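Local structure of penicillin-binding protein 2 (Pbp2) (Helicobacter pylori, 5LP5) at residues Val73-Gly78 and Glu89-Phe94; Lys93-Phe98 and Lys120-Ile125; Ile508-Lys513 and Leu574-Ser579; Ala547-Glu552 and Tyr556-Leu561. The protein probably acts as a penicillin-binding peptidoglycan transpeptidase in cell wall synthesis and cell shape, and forms a complex with MreC. All coordinates share one frame; numbering follows the deposited sequence.

In the fold
From the N terminus, strand 63-76 is followed by helix 81-94, and contact 1 folds the helix back on that strand, closing a short span that is mostly helix. Contact 2 opens on the end of the helix and closes when strand 118-125 arrives beside strand 63-76. The two contacts share Lys93 and Phe94 and touch through backbone pairs of Val73 with Val121 and Val122. Both belong to the dimerisation-domain region. Contacts 3 and 4 belong to the transpeptidase domain, on the other side of the chain's centre, with about 61 Å between the centres of contacts 1 and 3. Contact 3 joins residues 508-513 to helix 572-584. Contact 4, a hairpin, nests inside its loop.

Contact 1. Residues Val73-Gly78 and Glu89-Phe94; sequences VFLPSG and EIIQKF
The end of strand 63-76 runs past helix 81-94, and the backbones come closest at Val73 and Ile91, whose CA atoms are 8.5 Å apart. Side chains alone bridge that gap. Ile91 reaches out from the helix toward the strand, and its CD1 is the atom that does the touching. It meets Val73 tip to tip, with Ile91 CD1 4.0 Å from Val73 CG1. It meets Leu75 in the same way, at 4.0 Å between Ile91 CD1 and Leu75 CD1. Val73 and Leu75 are two residues apart on the strand, so both point to the helix side, while Phe74 between them points away. In Ile91 the CG1 branch lies anti to the carbonyl carbon (chi1 -67°) and CD1 continues outward in an extended chain (chi2 165°). This carries the methyl to both partners. Phe95 and Ile125 also pack on Val73, and Leu137 of helix 134-138 covers it as well. The contact lays a helix on one face of the sheet in the dimerisation-domain region. All three touching residues are buried, and these two segments meet through aliphatic packing, with no polar bond between them.

Contact 2. Residues Lys93-Phe98 and Lys120-Ile125; sequences KFFPNF and KVVGFI
Phe95 meets Val122 and Ile125 where helix 81-94 ends and the chain enters a type I beta turn, Phe95 to Phe98. Opposite lies strand 118-125, broken by a classic beta bulge at Val121 and Val122, which both face Val73. A G1 bulge follows at Phe124 and Ile125, facing Phe71. Phe95 is the first residue to leave helical backbone angles. Its CB points toward the strand. From CB the ring goes anti to the carbonyl carbon (chi1 -51°), which sends it on into the gap between the segments. At CD2 the ring meets Val122 CG2, 4.2 Å away. That methyl lies over one ring face, offset toward the rim. Farther along the ring, Phe95 CE1 comes within 4.2 Å of Ile125 CG2. The ring end, CZ, is 3.9 Å from Ile125 CD1. The Phe95 and Ile125 side chains cross at about a right angle. Val73 of the neighbouring strand and Leu133 also pack on Phe95. The contact thus ties the helix end and its turn to the bulged strand of the dimerisation-domain sheet through apolar side chains. The turn itself is closed by a backbone hydrogen bond from Phe98 N to Phe95 O. Phe98, at the exposed margin, adds one looser touch: its CZ lies 4.4 Å from Val122 CG1.

Contact 3. Residues Ile508-Lys513 and Leu574-Ser579; sequences ITLACK and LLVKMS
Leu510, just before strand 511-517, and Cys512, within it, face about one and a half turns of helix 572-584 across Leu575, Val576 and Ser579. No hydrogen bond joins the two segments, and side chains make the contact. Leu510 carries most of the contact on the strand side. Its CG is anti to the carbonyl carbon (chi1 -73°). Leu510 CD1 packs on Val576 CG1 at 4.2 Å and also comes within 4.1 Å of Ser579 OG, a packing distance. Leu510 CD2 lies 4.1 Å from Ser579 CB. The hydroxyl is used inside the helix: Ser579 OG donates to Val576 O at 2.9 Å. The donor sits well to the side of the carbonyl, at a C=O...donor angle of 112°. With chi1 at 74°, OG stands between the backbone N and the carbonyl carbon and can turn back to the preceding turn. The buried hydroxyl is thereby satisfied while its CB is presented to Leu510.

Strand 511-517 is an edge strand, within this chain, of the five-stranded antiparallel sheet of the transpeptidase domain, with the C-terminal helix packed on one face. Ala511 points away from that helix, and Cys512 points toward it. Cys512 CB touches Leu575 CD2 loosely, at 4.4 Å. Its sulfur forms the disulfide with Cys492 of helix 475-493, so this strand is bound covalently to a second helix. Lys513 comes next, in what is probably the K(T/S)G motif of the family, and its side chain packs on Ser311, probably of the family's SxxK motif.

Contact 4. Residues Ala547-Glu552 and Tyr556-Leu561; sequences AFLPYE and YAITIL
Ala547, Phe548 and Leu549 pair with Ile558, Ala557 and Tyr556 in antiparallel register, the strand axes passing 4.7 Å apart. Backbone hydrogen bonds come first. Ile558 N gives to Ala547 O at 2.9 Å, with an N-H...O angle of 166°. The return bond, Ala547 N to Ile558 O, is weak, with an angle of only 132°. Leu549 and Tyr556 form the second hydrogen-bonded pair. Tyr556 N gives to Leu549 O at 2.9 Å. Leu549 N gives to Tyr556 O at 3.0 Å. Phe548 and Ala557 lie between them as the non-hydrogen-bonded pair.

CA-H...O contacts add to these bonds. Ala557 CA lies 3.3 Å from Ala547 O, and Phe548 CA lies equally close to Tyr556 O.

Apolar contacts gather on the face that carries Ala547, Leu549, Tyr556 and Ile558. Leu549 has CG between its backbone N and carbonyl carbon (chi1 71°), which swings the side chain over the partner strand. Its CD2 then meets two residues: Tyr556 at CB, 3.9 Å away, and Ile558 at CD1, also 3.9 Å away. Leu575, Met578 and Ser579 of helix 572-584 cover this face. On the other face, Phe548 and Ala557 pack against helix 441-453.

A six-residue loop, 550-555, joins the strands and begins with a cis peptide bond before Pro550. The pair is a beta hairpin of two inner strands of the five-stranded antiparallel sheet, sandwiched between helices, as in the transpeptidase domains of penicillin-binding proteins.

Contact 1. Residues Val73-Gly78 and Glu89-Phe94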
# COMPACT_ATOMS: atom_id res chain seq x y z
N VAL A 73 -2.52 -5.89 15.60
CA VAL A 73 -2.74 -6.98 16.54
C VAL A 73 -4.23 -7.08 16.85
O VAL A 73 -4.85 -6.10 17.24
CB VAL A 73 -1.90 -6.80 17.82
CG1 VAL A 73 -2.20 -7.91 18.82
CG2 VAL A 73 -0.42 -6.79 17.48
N PHE A 74 -4.78 -8.28 16.67
CA PHE A 74 -6.22 -8.50 16.78
C PHE A 74 -6.56 -9.50 17.89
O PHE A 74 -5.82 -10.48 18.10
CB PHE A 74 -6.74 -9.07 15.48
CG PHE A 74 -6.83 -8.09 14.35
CD1 PHE A 74 -8.06 -7.59 13.97
CD2 PHE A 74 -5.69 -7.68 13.66
CE1 PHE A 74 -8.17 -6.69 12.92
CE2 PHE A 74 -5.79 -6.78 12.61
CZ PHE A 74 -7.04 -6.30 12.24
N LEU A 75 -7.69 -9.26 18.55
CA LEU A 75 -8.29 -10.22 19.49
C LEU A 75 -9.68 -10.64 18.98
O LEU A 75 -10.33 -9.87 18.27
CB LEU A 75 -8.38 -9.62 20.88
CG LEU A 75 -7.06 -9.35 21.61
CD1 LEU A 75 -7.28 -8.53 22.87
CD2 LEU A 75 -6.32 -10.65 21.96
N PRO A 76 -10.13 -11.86 19.32
CA PRO A 76 -11.44 -12.29 18.83
C PRO A 76 -12.59 -11.58 19.57
O PRO A 76 -12.45 -11.25 20.76
CB PRO A 76 -11.43 -13.80 19.07
CG PRO A 76 -10.50 -14.00 20.22
CD PRO A 76 -9.50 -12.88 20.18
N SER A 77 -13.69 -11.31 18.87
CA SER A 77 -14.82 -10.60 19.47
C SER A 77 -15.64 -11.52 20.37
O SER A 77 -15.74 -12.72 20.13
CB SER A 77 -15.72 -9.99 18.38
OG SER A 77 -16.25 -10.97 17.50
N GLY A 78 -16.24 -10.94 21.41
CA GLY A 78 -17.12 -11.69 22.31
C GLY A 78 -16.35 -12.50 23.33
O GLY A 78 -16.58 -13.69 23.50
N GLU A 89 -2.84 -7.24 29.10
CA GLU A 89 -1.58 -7.21 29.86
C GLU A 89 -0.47 -7.80 29.01
O GLU A 89 0.65 -7.27 29.00
CB GLU A 89 -1.68 -8.02 31.16
CG GLU A 89 -2.43 -7.35 32.29
CD GLU A 89 -2.49 -8.21 33.55
OE1 GLU A 89 -2.19 -9.43 33.49
OE2 GLU A 89 -2.85 -7.66 34.61
N ILE A 90 -0.77 -8.90 28.32
CA ILE A 90 0.18 -9.54 27.40
C ILE A 90 0.54 -8.58 26.26
O ILE A 90 1.70 -8.45 25.90
CB ILE A 90 -0.37 -10.89 26.85
CG1 ILE A 90 -0.42 -11.95 27.95
CG2 ILE A 90 0.51 -11.40 25.72
CD1 ILE A 90 -1.00 -13.29 27.53
N ILE A 91 -0.45 -7.89 25.70
CA ILE A 91 -0.21 -6.95 24.62
C ILE A 91 0.48 -5.67 25.11
O ILE A 91 1.15 -5.00 24.34
CB ILE A 91 -1.51 -6.66 23.86
CG1 ILE A 91 -1.95 -7.94 23.15
CG2 ILE A 91 -1.32 -5.54 22.84
CD1 ILE A 91 -3.38 -7.93 22.66
N GLN A 92 0.31 -5.34 26.38
CA GLN A 92 1.07 -4.25 27.01
C GLN A 92 2.57 -4.53 26.98
O GLN A 92 3.37 -3.65 26.66
CB GLN A 92 0.60 -4.03 28.47
CG GLN A 92 1.36 -2.95 29.26
CD GLN A 92 1.20 -1.56 28.68
OE1 GLN A 92 0.15 -1.21 28.14
NE2 GLN A 92 2.25 -0.75 28.78
N LYS A 93 2.96 -5.75 27.32
CA LYS A 93 4.37 -6.14 27.30
C LYS A 93 4.98 -5.84 25.93
O LYS A 93 6.04 -5.23 25.86
CB LYS A 93 4.57 -7.62 27.67
CG LYS A 93 4.42 -7.92 29.17
CD LYS A 93 4.33 -9.42 29.44
CE LYS A 93 3.52 -9.72 30.69
NZ LYS A 93 3.09 -11.15 30.70
N PHE A 94 4.31 -6.22 24.84
CA PHE A 94 4.85 -6.09 23.48
C PHE A 94 4.86 -4.66 22.98
O PHE A 94 5.58 -4.33 22.05
CB PHE A 94 4.06 -6.94 22.46
CG PHE A 94 4.07 -8.42 22.74
CD1 PHE A 94 5.26 -9.09 22.95
CD2 PHE A 94 2.90 -9.12 22.79
CE1 PHE A 94 5.28 -10.44 23.22
CE2 PHE A 94 2.89 -10.48 23.05
CZ PHE A 94 4.09 -11.14 23.27

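Contact 2. Residues Lys93-Phe98 and Lys120-Ile125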
# COMPACT_ATOMS: atom_id res chain seq x y z
N LYS A 93 2.96 -5.75 27.32
CA LYS A 93 4.37 -6.14 27.30
C LYS A 93 4.98 -5.84 25.93
O LYS A 93 6.04 -5.23 25.86
CB LYS A 93 4.57 -7.62 27.67
CG LYS A 93 4.42 -7.92 29.17
CD LYS A 93 4.33 -9.42 29.44
CE LYS A 93 3.52 -9.72 30.69
NZ LYS A 93 3.09 -11.15 30.70
N PHE A 94 4.31 -6.22 24.84
CA PHE A 94 4.85 -6.09 23.48
C PHE A 94 4.86 -4.66 22.98
O PHE A 94 5.58 -4.33 22.05
CB PHE A 94 4.06 -6.94 22.46
CG PHE A 94 4.07 -8.42 22.74
CD1 PHE A 94 5.26 -9.09 22.95
CD2 PHE A 94 2.90 -9.12 22.79
CE1 PHE A 94 5.28 -10.44 23.22
CE2 PHE A 94 2.89 -10.48 23.05
CZ PHE A 94 4.09 -11.14 23.27
N PHE A 95 4.04 -3.81 23.57
CA PHE A 95 3.99 -2.38 23.21
C PHE A 95 3.96 -1.56 24.49
O PHE A 95 2.91 -1.10 24.91
CB PHE A 95 2.77 -2.10 22.33
CG PHE A 95 2.65 -3.02 21.16
CD1 PHE A 95 3.25 -2.71 19.96
CD2 PHE A 95 2.01 -4.24 21.29
CE1 PHE A 95 3.17 -3.57 18.88
CE2 PHE A 95 1.93 -5.11 20.23
CZ PHE A 95 2.50 -4.77 19.01
N PRO A 96 5.13 -1.39 25.13
CA PRO A 96 5.15 -0.72 26.43
C PRO A 96 4.92 0.78 26.28
O PRO A 96 4.78 1.49 27.26
CB PRO A 96 6.57 -1.01 26.95
CG PRO A 96 7.40 -1.23 25.73
CD PRO A 96 6.48 -1.67 24.62
N ASN A 97 4.87 1.23 25.03
CA ASN A 97 4.67 2.62 24.68
C ASN A 97 3.18 3.02 24.62
O ASN A 97 2.87 4.13 24.20
CB ASN A 97 5.32 2.86 23.31
CG ASN A 97 5.73 4.29 23.10
OD1 ASN A 97 6.24 4.94 24.02
ND2 ASN A 97 5.54 4.79 21.88
N PHE A 98 2.27 2.13 25.05
CA PHE A 98 0.82 2.35 25.06
C PHE A 98 0.38 2.01 26.48
O PHE A 98 1.05 1.25 27.16
CB PHE A 98 0.09 1.40 24.08
CG PHE A 98 0.18 1.80 22.62
CD1 PHE A 98 1.39 1.70 21.92
CD2 PHE A 98 -0.95 2.22 21.92
CE1 PHE A 98 1.47 2.04 20.58
CE2 PHE A 98 -0.87 2.57 20.57
CZ PHE A 98 0.34 2.48 19.90
N LYS A 120 -9.48 -5.12 16.01
CA LYS A 120 -8.11 -4.58 15.96
C LYS A 120 -7.70 -3.83 17.23
O LYS A 120 -8.13 -2.71 17.45
CB LYS A 120 -7.95 -3.64 14.74
CG LYS A 120 -6.54 -3.06 14.59
CD LYS A 120 -6.35 -2.35 13.26
CE LYS A 120 -7.06 -1.01 13.27
NZ LYS A 120 -7.15 -0.42 11.91
N VAL A 121 -6.83 -4.41 18.05
CA VAL A 121 -6.40 -3.75 19.29
C VAL A 121 -5.28 -2.71 19.10
O VAL A 121 -5.41 -1.57 19.54
CB VAL A 121 -5.93 -4.76 20.35
CG1 VAL A 121 -5.53 -4.03 21.63
CG2 VAL A 121 -7.02 -5.78 20.64
N VAL A 122 -4.17 -3.12 18.50
CA VAL A 122 -3.15 -2.17 18.05
C VAL A 122 -3.12 -2.18 16.55
O VAL A 122 -3.15 -3.24 15.94
CB VAL A 122 -1.73 -2.53 18.54
CG1 VAL A 122 -0.76 -1.44 18.15
CG2 VAL A 122 -1.72 -2.72 20.04
N GLY A 123 -3.07 -0.99 15.96
CA GLY A 123 -3.05 -0.85 14.51
C GLY A 123 -1.84 -0.04 14.11
O GLY A 123 -1.12 0.50 14.96
N PHE A 124 -1.59 0.01 12.80
CA PHE A 124 -0.45 0.74 12.25
C PHE A 124 0.81 0.41 13.01
O PHE A 124 1.28 1.22 13.79
CB PHE A 124 -0.68 2.24 12.37
CG PHE A 124 -1.53 2.81 11.30
CD1 PHE A 124 -2.46 2.03 10.61
CD2 PHE A 124 -1.41 4.16 10.98
CE1 PHE A 124 -3.25 2.59 9.62
CE2 PHE A 124 -2.19 4.72 10.00
CZ PHE A 124 -3.12 3.94 9.32
N ILE A 125 1.33 -0.79 12.78
CA ILE A 125 2.60 -1.21 13.35
C ILE A 125 3.60 -1.33 12.20
O ILE A 125 3.32 -2.04 11.23
CB ILE A 125 2.48 -2.58 14.01
CG1 ILE A 125 1.23 -2.64 14.86
CG2 ILE A 125 3.75 -2.86 14.79
CD1 ILE A 125 0.98 -3.99 15.48

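Contact 3. Residues Ile508-Lys513 and Leu574-Ser579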
# COMPACT_ATOMS: atom_id res chain seq x y z
N ILE A 508 13.90 30.69 -24.48
CA ILE A 508 12.93 30.58 -25.55
C ILE A 508 12.19 31.91 -25.67
O ILE A 508 12.20 32.73 -24.73
CB ILE A 508 11.88 29.49 -25.22
CG1 ILE A 508 12.54 28.14 -24.95
CG2 ILE A 508 10.85 29.33 -26.34
CD1 ILE A 508 13.20 27.53 -26.16
N THR A 509 11.51 32.10 -26.79
CA THR A 509 10.65 33.27 -26.98
C THR A 509 9.31 33.10 -26.29
O THR A 509 8.62 32.11 -26.49
CB THR A 509 10.42 33.58 -28.45
OG1 THR A 509 11.68 33.59 -29.14
CG2 THR A 509 9.80 34.94 -28.60
N LEU A 510 8.97 34.12 -25.50
CA LEU A 510 7.78 34.14 -24.68
C LEU A 510 6.76 35.16 -25.19
O LEU A 510 7.11 36.15 -25.83
CB LEU A 510 8.16 34.49 -23.24
CG LEU A 510 8.86 33.42 -22.41
CD1 LEU A 510 9.51 33.97 -21.16
CD2 LEU A 510 7.88 32.34 -22.01
N ALA A 511 5.49 34.91 -24.85
CA ALA A 511 4.39 35.83 -25.10
C ALA A 511 3.48 35.82 -23.86
O ALA A 511 3.03 34.76 -23.44
CB ALA A 511 3.61 35.39 -26.33
N CYS A 512 3.21 36.99 -23.28
CA CYS A 512 2.56 37.09 -21.97
C CYS A 512 1.49 38.20 -21.90
O CYS A 512 1.26 38.95 -22.85
CB CYS A 512 3.63 37.34 -20.88
SG CYS A 512 4.72 38.76 -21.24
N LYS A 513 0.82 38.26 -20.76
CA LYS A 513 0.01 39.40 -20.35
C LYS A 513 0.05 39.46 -18.83
O LYS A 513 -0.15 38.45 -18.15
CB LYS A 513 -1.44 39.29 -20.83
CG LYS A 513 -2.33 40.47 -20.45
CD LYS A 513 -1.96 41.74 -21.21
CE LYS A 513 -2.36 43.01 -20.48
NZ LYS A 513 -1.41 43.40 -19.39
N LEU A 574 9.67 34.67 -12.23
CA LEU A 574 9.17 33.33 -11.93
C LEU A 574 8.76 32.61 -13.21
O LEU A 574 9.01 31.41 -13.36
CB LEU A 574 7.98 33.38 -10.96
CG LEU A 574 8.17 34.02 -9.57
CD1 LEU A 574 6.85 33.93 -8.80
CD2 LEU A 574 9.30 33.39 -8.76
N LEU A 575 8.13 33.33 -14.13
CA LEU A 575 7.78 32.79 -15.44
C LEU A 575 8.99 32.22 -16.21
O LEU A 575 8.93 31.10 -16.76
CB LEU A 575 7.09 33.86 -16.28
CG LEU A 575 6.66 33.47 -17.71
CD1 LEU A 575 5.84 32.19 -17.74
CD2 LEU A 575 5.87 34.61 -18.33
N VAL A 576 10.08 32.99 -16.28
CA VAL A 576 11.29 32.55 -16.98
C VAL A 576 11.81 31.26 -16.38
O VAL A 576 12.14 30.32 -17.11
CB VAL A 576 12.44 33.59 -17.01
CG1 VAL A 576 12.07 34.77 -17.90
CG2 VAL A 576 12.82 34.07 -15.60
N LYS A 577 11.86 31.21 -15.06
CA LYS A 577 12.46 30.08 -14.39
C LYS A 577 11.74 28.78 -14.70
O LYS A 577 12.40 27.75 -14.86
CB LYS A 577 12.52 30.33 -12.89
CG LYS A 577 13.61 31.34 -12.60
CD LYS A 577 13.72 31.72 -11.15
CE LYS A 577 14.70 32.87 -11.00
NZ LYS A 577 14.88 33.15 -9.56
N MET A 578 10.41 28.84 -14.81
CA MET A 578 9.61 27.68 -15.21
C MET A 578 9.80 27.35 -16.69
O MET A 578 9.98 26.18 -17.05
CB MET A 578 8.14 27.90 -14.89
CG MET A 578 7.24 26.71 -15.15
SD MET A 578 7.76 25.25 -14.24
CE MET A 578 6.94 25.55 -12.68
N SER A 579 9.77 28.37 -17.56
CA SER A 579 9.94 28.16 -19.01
C SER A 579 11.34 27.60 -19.38
O SER A 579 11.49 26.87 -20.37
CB SER A 579 9.67 29.45 -19.79
OG SER A 579 10.73 30.36 -19.63

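Contact 4. Residues Ala547-Glu552 and Tyr556-Leu561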
# COMPACT_ATOMS: atom_id res chain seq x y z
N ALA A 547 0.81 33.35 -19.92
CA ALA A 547 1.76 33.34 -21.04
C ALA A 547 1.72 32.04 -21.83
O ALA A 547 1.42 30.99 -21.26
CB ALA A 547 3.18 33.61 -20.53
N PHE A 548 2.01 32.11 -23.13
CA PHE A 548 2.20 30.92 -23.95
C PHE A 548 3.59 30.84 -24.59
O PHE A 548 4.27 31.85 -24.80
CB PHE A 548 1.12 30.79 -25.02
CG PHE A 548 1.19 31.84 -26.09
CD1 PHE A 548 1.88 31.60 -27.26
CD2 PHE A 548 0.51 33.04 -25.95
CE1 PHE A 548 1.93 32.55 -28.26
CE2 PHE A 548 0.53 33.99 -26.95
CZ PHE A 548 1.25 33.74 -28.11
N LEU A 549 4.01 29.62 -24.88
CA LEU A 549 5.35 29.39 -25.37
C LEU A 549 5.44 28.09 -26.16
O LEU A 549 4.70 27.14 -25.91
CB LEU A 549 6.35 29.37 -24.21
CG LEU A 549 6.32 28.17 -23.26
CD1 LEU A 549 7.63 28.01 -22.52
CD2 LEU A 549 5.18 28.33 -22.28
N PRO A 550 6.36 28.04 -27.11
CA PRO A 550 7.17 29.16 -27.61
C PRO A 550 6.34 30.05 -28.55
O PRO A 550 5.38 29.58 -29.18
CB PRO A 550 8.29 28.46 -28.35
CG PRO A 550 7.68 27.17 -28.82
CD PRO A 550 6.71 26.77 -27.75
N TYR A 551 6.70 31.32 -28.67
CA TYR A 551 5.87 32.23 -29.46
C TYR A 551 5.68 31.77 -30.90
O TYR A 551 4.58 31.86 -31.46
CB TYR A 551 6.43 33.66 -29.44
CG TYR A 551 5.73 34.55 -30.45
CD1 TYR A 551 4.36 34.76 -30.38
CD2 TYR A 551 6.43 35.14 -31.50
CE1 TYR A 551 3.70 35.55 -31.31
CE2 TYR A 551 5.78 35.94 -32.43
CZ TYR A 551 4.41 36.14 -32.32
OH TYR A 551 3.73 36.91 -33.21
N GLU A 552 6.75 31.26 -31.50
CA GLU A 552 6.79 30.95 -32.93
C GLU A 552 5.86 29.81 -33.32
O GLU A 552 5.40 29.72 -34.45
CB GLU A 552 8.22 30.60 -33.36
CG GLU A 552 9.24 31.73 -33.22
CD GLU A 552 9.63 32.04 -31.78
OE1 GLU A 552 9.67 31.14 -30.92
OE2 GLU A 552 9.92 33.22 -31.50
N TYR A 556 2.76 25.14 -25.08
CA TYR A 556 2.39 25.21 -23.66
C TYR A 556 1.84 26.57 -23.21
O TYR A 556 2.04 27.59 -23.85
CB TYR A 556 3.55 24.77 -22.76
CG TYR A 556 4.11 23.41 -23.15
CD1 TYR A 556 5.13 23.32 -24.09
CD2 TYR A 556 3.58 22.21 -22.65
CE1 TYR A 556 5.64 22.10 -24.50
CE2 TYR A 556 4.08 20.98 -23.05
CZ TYR A 556 5.11 20.93 -23.99
OH TYR A 556 5.64 19.70 -24.41
N ALA A 557 1.10 26.55 -22.12
CA ALA A 557 0.62 27.75 -21.47
C ALA A 557 1.04 27.66 -20.01
O ALA A 557 1.12 26.56 -19.45
CB ALA A 557 -0.89 27.84 -21.57
N ILE A 558 1.32 28.80 -19.41
CA ILE A 558 1.68 28.88 -18.00
C ILE A 558 0.89 30.00 -17.40
O ILE A 558 0.70 31.01 -18.04
CB ILE A 558 3.17 29.18 -17.83
CG1 ILE A 558 4.00 28.09 -18.52
CG2 ILE A 558 3.52 29.31 -16.36
CD1 ILE A 558 5.50 28.25 -18.43
N THR A 559 0.41 29.84 -16.17
CA THR A 559 -0.40 30.85 -15.52
C THR A 559 0.00 30.91 -14.05
O THR A 559 -0.00 29.89 -13.35
CB THR A 559 -1.91 30.53 -15.64
OG1 THR A 559 -2.34 30.66 -17.00
CG2 THR A 559 -2.73 31.49 -14.79
N ILE A 560 0.36 32.10 -13.60
CA ILE A 560 0.92 32.28 -12.26
C ILE A 560 0.18 33.37 -11.53
O ILE A 560 -0.14 34.40 -12.11
CB ILE A 560 2.42 32.66 -12.31
CG1 ILE A 560 3.21 31.54 -12.98
CG2 ILE A 560 2.98 32.91 -10.91
CD1 ILE A 560 4.62 31.92 -13.38
N LEU A 561 -0.09 33.12 -10.25
CA LEU A 561 -0.79 34.08 -9.40
C LEU A 561 -0.19 34.13 -7.99
O LEU A 561 -0.26 33.14 -7.26
CB LEU A 561 -2.25 33.68 -9.30
CG LEU A 561 -3.00 34.44 -8.21
CD1 LEU A 561 -3.46 35.81 -8.66
CD2 LEU A 561 -4.18 33.61 -7.78